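Local coordinates for protein pectate lyase II (Xanthomonas campestris pv. campestris, PDB 2QY1) that is a polysaccharide lyase of family 1 that probably cleaves pectate, the polygalacturonate of plant cell walls, at residues G110-N121 with S150-V161; A239-E247 with Y306-K315. The protein carries 2 engineered substitutions. All coordinates share one frame; numbering follows the deposited sequence.

Interaction 1: residues G110-N121 with S150-V161; sequences GEDADSISLEGN and SFDGGIDMKKGV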
loop_
_atom_site.group_PDB
_atom_site.type_symbol
_atom_site.label_atom_id
_atom_site.label_comp_id
_atom_site.label_asym_id
_atom_site.label_seq_id
_atom_site.Cartn_x
_atom_site.Cartn_y
_atom_site.Cartn_z
ATOM N N GLY A 110 2.903 8.976 -14.984
ATOM C CA GLY A 110 3.735 9.812 -14.119
ATOM C C GLY A 110 3.056 10.042 -12.787
ATOM O O GLY A 110 2.827 9.098 -12.035
ATOM N N GLU A 111 2.705 11.295 -12.511
ATOM C CA GLU A 111 1.975 11.634 -11.288
ATOM C C GLU A 111 0.611 10.930 -11.226
ATOM O O GLU A 111 0.057 10.726 -10.147
ATOM C CB GLU A 111 1.815 13.151 -11.159
ATOM C CG GLU A 111 1.628 13.614 -9.724
ATOM C CD GLU A 111 1.766 15.117 -9.547
ATOM O OE1 GLU A 111 1.827 15.853 -10.553
ATOM O OE2 GLU A 111 1.812 15.560 -8.382
ATOM N N ASP A 112 0.093 10.541 -12.388
ATOM C CA ASP A 112 -1.173 9.805 -12.483
ATOM C C ASP A 112 -1.013 8.282 -12.503
ATOM O O ASP A 112 -2.003 7.553 -12.616
ATOM C CB ASP A 112 -1.945 10.270 -13.717
ATOM C CG ASP A 112 -2.237 11.756 -13.686
ATOM O OD1 ASP A 112 -2.655 12.258 -12.619
ATOM O OD2 ASP A 112 -2.040 12.422 -14.718
ATOM N N ALA A 113 0.223 7.807 -12.387
ATOM C CA ALA A 113 0.515 6.371 -12.451
ATOM C C ALA A 113 0.336 5.651 -11.108
ATOM O O ALA A 113 1.268 5.022 -10.605
ATOM C CB ALA A 113 1.925 6.141 -13.004
ATOM N N ASP A 114 -0.856 5.747 -10.525
ATOM C CA ASP A 114 -1.130 5.084 -9.250
ATOM C C ASP A 114 -1.415 3.605 -9.476
ATOM O O ASP A 114 -2.201 3.243 -10.351
ATOM C CB ASP A 114 -2.299 5.753 -8.515
ATOM C CG ASP A 114 -2.132 5.729 -6.998
ATOM O OD1 ASP A 114 -2.421 6.765 -6.357
ATOM O OD2 ASP A 114 -1.715 4.688 -6.443
ATOM N N SER A 115 -0.757 2.762 -8.687
ATOM C CA SER A 115 -0.861 1.309 -8.819
ATOM C C SER A 115 -2.141 0.783 -8.180
ATOM O O SER A 115 -2.979 0.187 -8.852
ATOM C CB SER A 115 0.372 0.615 -8.236
ATOM O OG SER A 115 1.535 0.928 -8.983
ATOM N N ILE A 116 -2.278 0.998 -6.877
ATOM C CA ILE A 116 -3.498 0.642 -6.159
ATOM C C ILE A 116 -3.892 1.848 -5.314
ATOM O O ILE A 116 -3.166 2.235 -4.396
ATOM C CB ILE A 116 -3.311 -0.630 -5.291
ATOM C CG1 ILE A 116 -2.984 -1.842 -6.179
ATOM C CG2 ILE A 116 -4.554 -0.894 -4.432
ATOM C CD1 ILE A 116 -2.472 -3.071 -5.423
ATOM N N SER A 117 -5.028 2.449 -5.648
ATOM C CA SER A 117 -5.460 3.677 -4.995
ATOM C C SER A 117 -6.866 3.550 -4.436
ATOM O O SER A 117 -7.794 3.161 -5.147
ATOM C CB SER A 117 -5.392 4.855 -5.970
ATOM O OG SER A 117 -5.927 6.031 -5.386
ATOM N N LEU A 118 -7.009 3.892 -3.160
ATOM C CA LEU A 118 -8.296 3.903 -2.485
ATOM C C LEU A 118 -8.613 5.341 -2.103
ATOM O O LEU A 118 -7.793 6.013 -1.480
ATOM C CB LEU A 118 -8.241 3.022 -1.230
ATOM C CG LEU A 118 -7.538 1.661 -1.325
ATOM C CD1 LEU A 118 -7.474 0.986 0.048
ATOM C CD2 LEU A 118 -8.210 0.746 -2.349
ATOM N N GLU A 119 -9.792 5.827 -2.477
ATOM C CA GLU A 119 -10.103 7.238 -2.236
ATOM C C GLU A 119 -11.550 7.548 -1.890
ATOM O O GLU A 119 -12.480 7.170 -2.607
ATOM C CB GLU A 119 -9.631 8.120 -3.404
ATOM C CG GLU A 119 -9.614 7.431 -4.759
ATOM C CD GLU A 119 -8.829 8.206 -5.796
ATOM O OE1 GLU A 119 -9.105 9.410 -5.972
ATOM O OE2 GLU A 119 -7.939 7.604 -6.438
ATOM N N GLY A 120 -11.721 8.254 -0.776
ATOM C CA GLY A 120 -13.007 8.829 -0.431
ATOM C C GLY A 120 -13.278 10.048 -1.292
ATOM O O GLY A 120 -12.348 10.673 -1.812
ATOM N N ASN A 121 -14.557 10.366 -1.464
ATOM C CA ASN A 121 -14.978 11.613 -2.095
ATOM C C ASN A 121 -16.298 12.086 -1.486
ATOM O O ASN A 121 -16.712 11.573 -0.444
ATOM C CB ASN A 121 -15.037 11.494 -3.633
ATOM C CG ASN A 121 -15.989 10.397 -4.125
ATOM O OD1 ASN A 121 -15.848 9.904 -5.247
ATOM N ND2 ASN A 121 -16.955 10.026 -3.305
ATOM N N SER A 150 8.174 10.621 -12.101
ATOM C CA SER A 150 8.391 9.649 -13.176
ATOM C C SER A 150 7.373 8.517 -13.053
ATOM O O SER A 150 6.964 7.920 -14.054
ATOM C CB SER A 150 9.820 9.098 -13.146
ATOM O OG SER A 150 10.763 10.132 -13.371
ATOM N N PHE A 151 6.991 8.228 -11.811
ATOM C CA PHE A 151 5.902 7.311 -11.480
ATOM C C PHE A 151 5.140 7.882 -10.280
ATOM O O PHE A 151 5.503 8.946 -9.776
ATOM C CB PHE A 151 6.449 5.904 -11.198
ATOM C CG PHE A 151 7.132 5.282 -12.387
ATOM C CD1 PHE A 151 6.398 4.562 -13.329
ATOM C CD2 PHE A 151 8.502 5.453 -12.586
ATOM C CE1 PHE A 151 7.026 4.001 -14.443
ATOM C CE2 PHE A 151 9.137 4.902 -13.697
ATOM C CZ PHE A 151 8.397 4.173 -14.627
ATOM N N ASP A 152 4.079 7.205 -9.842
ATOM C CA ASP A 152 3.271 7.694 -8.713
ATOM C C ASP A 152 3.230 6.681 -7.565
ATOM O O ASP A 152 4.195 5.956 -7.345
ATOM C CB ASP A 152 1.863 8.095 -9.179
ATOM C CG ASP A 152 0.959 8.556 -8.032
ATOM O OD1 ASP A 152 -0.028 7.852 -7.742
ATOM O OD2 ASP A 152 1.229 9.613 -7.417
ATOM N N GLY A 153 2.109 6.632 -6.846
ATOM C CA GLY A 153 1.988 5.848 -5.622
ATOM C C GLY A 153 1.853 4.360 -5.842
ATOM O O GLY A 153 1.419 3.914 -6.905
ATOM N N GLY A 154 2.239 3.587 -4.832
ATOM C CA GLY A 154 2.169 2.132 -4.908
ATOM C C GLY A 154 0.845 1.637 -4.369
ATOM O O GLY A 154 -0.020 1.194 -5.129
ATOM N N ILE A 155 0.689 1.715 -3.049
ATOM C CA ILE A 155 -0.542 1.298 -2.393
ATOM C C ILE A 155 -1.029 2.461 -1.534
ATOM O O ILE A 155 -0.571 2.652 -0.405
ATOM C CB ILE A 155 -0.339 -0.006 -1.575
ATOM C CG1 ILE A 155 0.132 -1.135 -2.503
ATOM C CG2 ILE A 155 -1.635 -0.401 -0.852
ATOM C CD1 ILE A 155 0.869 -2.257 -1.816
ATOM N N ASP A 156 -1.950 3.241 -2.096
ATOM C CA ASP A 156 -2.352 4.523 -1.516
ATOM C C ASP A 156 -3.796 4.552 -1.043
ATOM O O ASP A 156 -4.659 3.879 -1.611
ATOM C CB ASP A 156 -2.166 5.646 -2.542
ATOM C CG ASP A 156 -0.713 5.904 -2.882
ATOM O OD1 ASP A 156 0.186 5.385 -2.188
ATOM O OD2 ASP A 156 -0.474 6.648 -3.850
ATOM N N MET A 157 -4.045 5.345 -0.002
ATOM C CA MET A 157 -5.405 5.696 0.395
ATOM C C MET A 157 -5.476 7.131 0.931
ATOM O O MET A 157 -4.504 7.651 1.484
ATOM C CB MET A 157 -6.001 4.675 1.380
ATOM C CG MET A 157 -5.330 4.588 2.744
ATOM S SD MET A 157 -5.732 3.042 3.601
ATOM C CE MET A 157 -4.619 1.899 2.802
ATOM N N LYS A 158 -6.628 7.767 0.742
ATOM C CA LYS A 158 -6.808 9.159 1.141
ATOM C C LYS A 158 -8.276 9.494 1.385
ATOM O O LYS A 158 -9.170 8.743 0.987
ATOM C CB LYS A 158 -6.228 10.101 0.077
ATOM C CG LYS A 158 -6.904 10.003 -1.285
ATOM C CD LYS A 158 -6.332 11.018 -2.259
ATOM C CE LYS A 158 -6.749 10.702 -3.686
ATOM N NZ LYS A 158 -5.905 11.432 -4.673
ATOM N N LYS A 159 -8.504 10.626 2.045
ATOM C CA LYS A 159 -9.841 11.197 2.222
ATOM C C LYS A 159 -10.814 10.294 2.995
ATOM O O LYS A 159 -12.010 10.253 2.704
ATOM C CB LYS A 159 -10.424 11.658 0.874
ATOM C CG LYS A 159 -9.637 12.802 0.219
ATOM C CD LYS A 159 -10.262 13.256 -1.101
ATOM C CE LYS A 159 -9.814 12.374 -2.261
ATOM N NZ LYS A 159 -10.690 12.516 -3.469
ATOM N N GLY A 160 -10.288 9.575 3.980
ATOM C CA GLY A 160 -11.126 8.875 4.947
ATOM C C GLY A 160 -11.454 7.423 4.674
ATOM O O GLY A 160 -12.395 6.884 5.259
ATOM N N VAL A 161 -10.690 6.785 3.788
ATOM C CA VAL A 161 -10.774 5.339 3.612
ATOM C C VAL A 161 -10.464 4.697 4.966
ATOM O O VAL A 161 -9.485 5.066 5.624
ATOM C CB VAL A 161 -9.785 4.831 2.537
ATOM C CG1 VAL A 161 -9.849 3.313 2.410
ATOM C CG2 VAL A 161 -10.074 5.487 1.192
HETATM O O HOH W 1 4.631 6.791 -15.358
HETATM O O HOH W 2 -2.207 9.980 -8.882
HETATM O O HOH W 3 3.581 4.065 -10.643
HETATM O O HOH W 4 -1.935 8.643 -4.644
#

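Interaction 2: residues A239-E247 with Y306-K315; sequences AKIESNYFE and YTVTPAAQVK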
loop_
_atom_site.group_PDB
_atom_site.type_symbol
_atom_site.label_atom_id
_atom_site.label_comp_id
_atom_site.label_asym_id
_atom_site.label_seq_id
_atom_site.Cartn_x
_atom_site.Cartn_y
_atom_site.Cartn_z
ATOM N N ALA A 239 0.897 5.248 15.146
ATOM C CA ALA A 239 1.183 3.939 14.566
ATOM C C ALA A 239 1.715 2.970 15.617
ATOM O O ALA A 239 2.699 3.260 16.299
ATOM C CB ALA A 239 2.176 4.073 13.422
ATOM N N LYS A 240 1.047 1.829 15.755
ATOM C CA LYS A 240 1.584 0.728 16.541
ATOM C C LYS A 240 2.547 -0.046 15.642
ATOM O O LYS A 240 2.125 -0.741 14.715
ATOM C CB LYS A 240 0.465 -0.177 17.070
ATOM C CG LYS A 240 0.961 -1.296 17.976
ATOM C CD LYS A 240 -0.187 -2.113 18.554
ATOM C CE LYS A 240 0.325 -3.165 19.529
ATOM N NZ LYS A 240 0.864 -2.574 20.789
ATOM N N ILE A 241 3.841 0.103 15.916
ATOM C CA ILE A 241 4.895 -0.492 15.097
ATOM C C ILE A 241 5.506 -1.675 15.848
ATOM O O ILE A 241 6.242 -1.495 16.819
ATOM C CB ILE A 241 5.974 0.558 14.714
ATOM C CG1 ILE A 241 5.324 1.752 14.001
ATOM C CG2 ILE A 241 7.071 -0.073 13.850
ATOM C CD1 ILE A 241 6.249 2.945 13.784
ATOM N N GLU A 242 5.195 -2.882 15.376
ATOM C CA GLU A 242 5.430 -4.104 16.143
ATOM C C GLU A 242 6.109 -5.204 15.326
ATOM O O GLU A 242 5.688 -5.508 14.214
ATOM C CB GLU A 242 4.089 -4.608 16.692
ATOM C CG GLU A 242 4.164 -5.857 17.556
ATOM C CD GLU A 242 2.799 -6.364 18.003
ATOM O OE1 GLU A 242 2.766 -7.358 18.755
ATOM O OE2 GLU A 242 1.764 -5.780 17.607
ATOM N N SER A 243 7.163 -5.794 15.889
ATOM C CA SER A 243 7.804 -6.993 15.326
ATOM C C SER A 243 8.136 -6.928 13.829
ATOM O O SER A 243 7.974 -7.913 13.102
ATOM C CB SER A 243 6.960 -8.241 15.630
ATOM O OG SER A 243 6.908 -8.491 17.023
ATOM N N ASN A 244 8.595 -5.766 13.374
ATOM C CA ASN A 244 9.088 -5.622 12.010
ATOM C C ASN A 244 10.567 -6.007 11.950
ATOM O O ASN A 244 11.219 -6.173 12.984
ATOM C CB ASN A 244 8.880 -4.187 11.501
ATOM C CG ASN A 244 7.429 -3.738 11.571
ATOM O OD1 ASN A 244 7.022 -3.054 12.510
ATOM N ND2 ASN A 244 6.641 -4.125 10.580
ATOM N N TYR A 245 11.084 -6.157 10.736
ATOM C CA TYR A 245 12.495 -6.452 10.508
ATOM C C TYR A 245 13.075 -5.315 9.670
ATOM O O TYR A 245 12.735 -5.174 8.493
ATOM C CB TYR A 245 12.633 -7.792 9.775
ATOM C CG TYR A 245 14.021 -8.407 9.765
ATOM C CD1 TYR A 245 14.291 -9.562 10.501
ATOM C CD2 TYR A 245 15.053 -7.858 9.001
ATOM C CE1 TYR A 245 15.554 -10.146 10.486
ATOM C CE2 TYR A 245 16.321 -8.433 8.982
ATOM C CZ TYR A 245 16.563 -9.576 9.726
ATOM O OH TYR A 245 17.811 -10.149 9.715
ATOM N N PHE A 246 13.930 -4.501 10.288
ATOM C CA PHE A 246 14.551 -3.355 9.622
ATOM C C PHE A 246 16.031 -3.617 9.341
ATOM O O PHE A 246 16.768 -4.046 10.232
ATOM C CB PHE A 246 14.451 -2.095 10.491
ATOM C CG PHE A 246 13.045 -1.635 10.770
ATOM C CD1 PHE A 246 12.418 -1.967 11.966
ATOM C CD2 PHE A 246 12.360 -0.837 9.852
ATOM C CE1 PHE A 246 11.126 -1.530 12.240
ATOM C CE2 PHE A 246 11.067 -0.396 10.117
ATOM C CZ PHE A 246 10.447 -0.746 11.313
ATOM N N GLU A 247 16.459 -3.352 8.108
ATOM C CA GLU A 247 17.890 -3.324 7.767
ATOM C C GLU A 247 18.136 -2.464 6.531
ATOM O O GLU A 247 17.240 -2.303 5.698
ATOM C CB GLU A 247 18.467 -4.735 7.579
ATOM C CG GLU A 247 17.844 -5.552 6.449
ATOM C CD GLU A 247 18.500 -6.909 6.274
ATOM O OE1 GLU A 247 19.528 -7.173 6.934
ATOM O OE2 GLU A 247 17.990 -7.718 5.472
ATOM N N TYR A 306 -4.640 -11.203 16.138
ATOM C CA TYR A 306 -3.551 -11.391 15.175
ATOM C C TYR A 306 -2.413 -12.250 15.729
ATOM O O TYR A 306 -2.129 -12.219 16.926
ATOM C CB TYR A 306 -3.023 -10.037 14.675
ATOM C CG TYR A 306 -2.384 -9.156 15.734
ATOM C CD1 TYR A 306 -3.165 -8.427 16.635
ATOM C CD2 TYR A 306 -0.997 -9.033 15.817
ATOM C CE1 TYR A 306 -2.576 -7.613 17.603
ATOM C CE2 TYR A 306 -0.404 -8.219 16.778
ATOM C CZ TYR A 306 -1.197 -7.514 17.667
ATOM O OH TYR A 306 -0.605 -6.709 18.615
ATOM N N THR A 307 -1.780 -13.021 14.847
ATOM C CA THR A 307 -0.642 -13.866 15.209
ATOM C C THR A 307 0.655 -13.232 14.727
ATOM O O THR A 307 0.845 -13.016 13.527
ATOM C CB THR A 307 -0.777 -15.296 14.621
ATOM O OG1 THR A 307 -1.966 -15.914 15.127
ATOM C CG2 THR A 307 0.424 -16.162 14.997
ATOM N N VAL A 308 1.543 -12.930 15.668
ATOM C CA VAL A 308 2.821 -12.309 15.333
ATOM C C VAL A 308 3.886 -13.352 15.001
ATOM O O VAL A 308 4.089 -14.310 15.750
ATOM C CB VAL A 308 3.337 -11.355 16.453
ATOM C CG1 VAL A 308 2.496 -10.089 16.504
ATOM C CG2 VAL A 308 3.354 -12.046 17.814
ATOM N N THR A 309 4.535 -13.168 13.854
ATOM C CA THR A 309 5.746 -13.899 13.516
ATOM C C THR A 309 6.852 -13.313 14.388
ATOM O O THR A 309 6.974 -12.088 14.467
ATOM C CB THR A 309 6.117 -13.702 12.025
ATOM O OG1 THR A 309 5.007 -14.069 11.198
ATOM C CG2 THR A 309 7.332 -14.544 11.636
ATOM N N PRO A 310 7.637 -14.171 15.076
ATOM C CA PRO A 310 8.792 -13.656 15.815
ATOM C C PRO A 310 9.648 -12.766 14.916
ATOM O O PRO A 310 9.981 -13.160 13.794
ATOM C CB PRO A 310 9.547 -14.925 16.210
ATOM C CG PRO A 310 8.477 -15.957 16.328
ATOM C CD PRO A 310 7.497 -15.632 15.234
ATOM N N ALA A 311 9.977 -11.573 15.410
ATOM C CA ALA A 311 10.593 -10.513 14.604
ATOM C C ALA A 311 11.829 -10.943 13.812
ATOM O O ALA A 311 11.986 -10.551 12.655
ATOM C CB ALA A 311 10.915 -9.310 15.478
ATOM N N ALA A 312 12.692 -11.747 14.433
ATOM C CA ALA A 312 13.916 -12.229 13.786
ATOM C C ALA A 312 13.629 -13.136 12.588
ATOM O O ALA A 312 14.445 -13.240 11.670
ATOM C CB ALA A 312 14.813 -12.940 14.795
ATOM N N GLN A 313 12.461 -13.778 12.604
ATOM C CA GLN A 313 12.054 -14.701 11.545
ATOM C C GLN A 313 11.298 -14.006 10.407
ATOM O O GLN A 313 11.036 -14.620 9.371
ATOM C CB GLN A 313 11.204 -15.834 12.129
ATOM C CG GLN A 313 11.951 -16.727 13.126
ATOM C CD GLN A 313 11.048 -17.734 13.824
ATOM O OE1 GLN A 313 11.303 -18.122 14.966
ATOM N NE2 GLN A 313 9.993 -18.162 13.142
ATOM N N VAL A 314 10.969 -12.729 10.603
ATOM C CA VAL A 314 10.173 -11.950 9.641
ATOM C C VAL A 314 10.822 -11.835 8.255
ATOM O O VAL A 314 10.144 -12.000 7.242
ATOM C CB VAL A 314 9.787 -10.549 10.211
ATOM C CG1 VAL A 314 9.338 -9.587 9.108
ATOM C CG2 VAL A 314 8.701 -10.690 11.265
ATOM N N LYS A 315 12.127 -11.568 8.209
ATOM C CA LYS A 315 12.846 -11.487 6.934
ATOM C C LYS A 315 12.609 -12.732 6.076
ATOM O O LYS A 315 12.167 -12.621 4.934
ATOM C CB LYS A 315 14.348 -11.260 7.149
ATOM C CG LYS A 315 15.177 -11.297 5.864
ATOM C CD LYS A 315 16.617 -10.860 6.100
ATOM C CE LYS A 315 17.457 -11.013 4.835
ATOM N NZ LYS A 315 18.837 -10.456 4.994
HETATM O O HOH W 5 8.400 -10.560 17.977
#

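Interaction 1: residues G110-N121 with S150-V161
Two successive coils of a parallel beta-helix meet here, I116, S117, L118 and E119 pairing in register with I155, D156, M157 and K158. Strands 116-119 and 155-158 run the same way, their axes 4.6 Å apart and 10° from parallel. Backbone bonds zip them together: D156 N gives to I116 O at 2.8 Å, L118 N returns to D156 O at 2.8 Å, and the ladder runs on through K158 N to L118 O and G120 N to K158 O. One face is apolar and faces the helix interior. There L118 and M157 lie side by side, CB to CB at 3.8 Å, while V161 crosses L118 at about a right angle; V90 and I129 touch L118 and V164 touches M157, so apolar side chains fill the inward face. The other face is polar. E119 lies alongside the extended chain of K158, whose NZ is beyond salt-bridge distance, and E119 OE2 instead pairs with R89. Just past the strand, K159 bends at its third torsion, bringing NZ to G120 O in a weak bond of 3.0 Å. Where the loops lead into the strands, D114 and D152 meet D156 of strand 155-158. A chi1 of 178° turns the D152 carboxylate away from its own N and toward 110-121. D114 was modelled in two positions; in one, its OD1 approaches D152 OD1 and D156 OD2, and a water lies near D114 OD1 and D156 OD2, but the exact distances are doubtful. L179 N holds D156 OD1, and G153, having no CB, lets D156 OD2 lie close to its backbone. Such a cluster of acids is consistent with the calcium site of family 1 pectate lyases, carried here on a stacked parallel sheet of the right-handed beta-helix.

Interaction 2: residues A239-E247 with Y306-K315
K240 opens the contact, its CE brushing the hydroxyl of Y306. Next, the extended E242 chain reaches the edge of the Y306 ring, and Y306 OH donates to the syn lone pair of E242 OE2 at 2.7 Å with carboxylate and ring planes 87° apart. H217 bonds to the same oxygen, while V308 CG1 packs against OE1. At S243 the strand breaks in a turn with left-handed backbone angles; its small side chain lets A311 CB come within 3.9 Å of S243 CA, and a water links S243 OG to A311 N. Y245 then carries the broadest part of the contact. With CG anti to the backbone N (chi1 -165°), its ring lies beneath K315, whose CB stands 3.6 Å from the ring centroid in a CH-pi contact, and V314 CG1 packs on Y245 CB at 3.8 Å. Beyond the ring, K315 NZ closes a 2.9 Å salt bridge on the syn lone pair of E247 OE2, an oxygen also bonded by Y222. Two bonds to OE2 of each glutamate, E242 and E247, fix the rotation of its carboxylate and probably stabilise its negative charge.

Interaction 1 joins two neighbouring coils of the beta-helix, whereas interaction 2 fixes a later segment, leading into helix 314-321, onto the outside of another coil. Their centres lie 26 Å apart and their nearest atoms about 13 Å apart, and they share no strand. Interaction 1 is largely buried and rests on a repeating ladder of backbone bonds, with apolar packing within and a group of acids on its polar side. Interaction 2 is only partly buried and has no direct backbone-to-backbone bonds across it; side chains do the work. In interaction 1, D114, D152 and D156 gather against one another, though D156 also takes L179 N; in interaction 2, E242 and E247 are each matched to a donor.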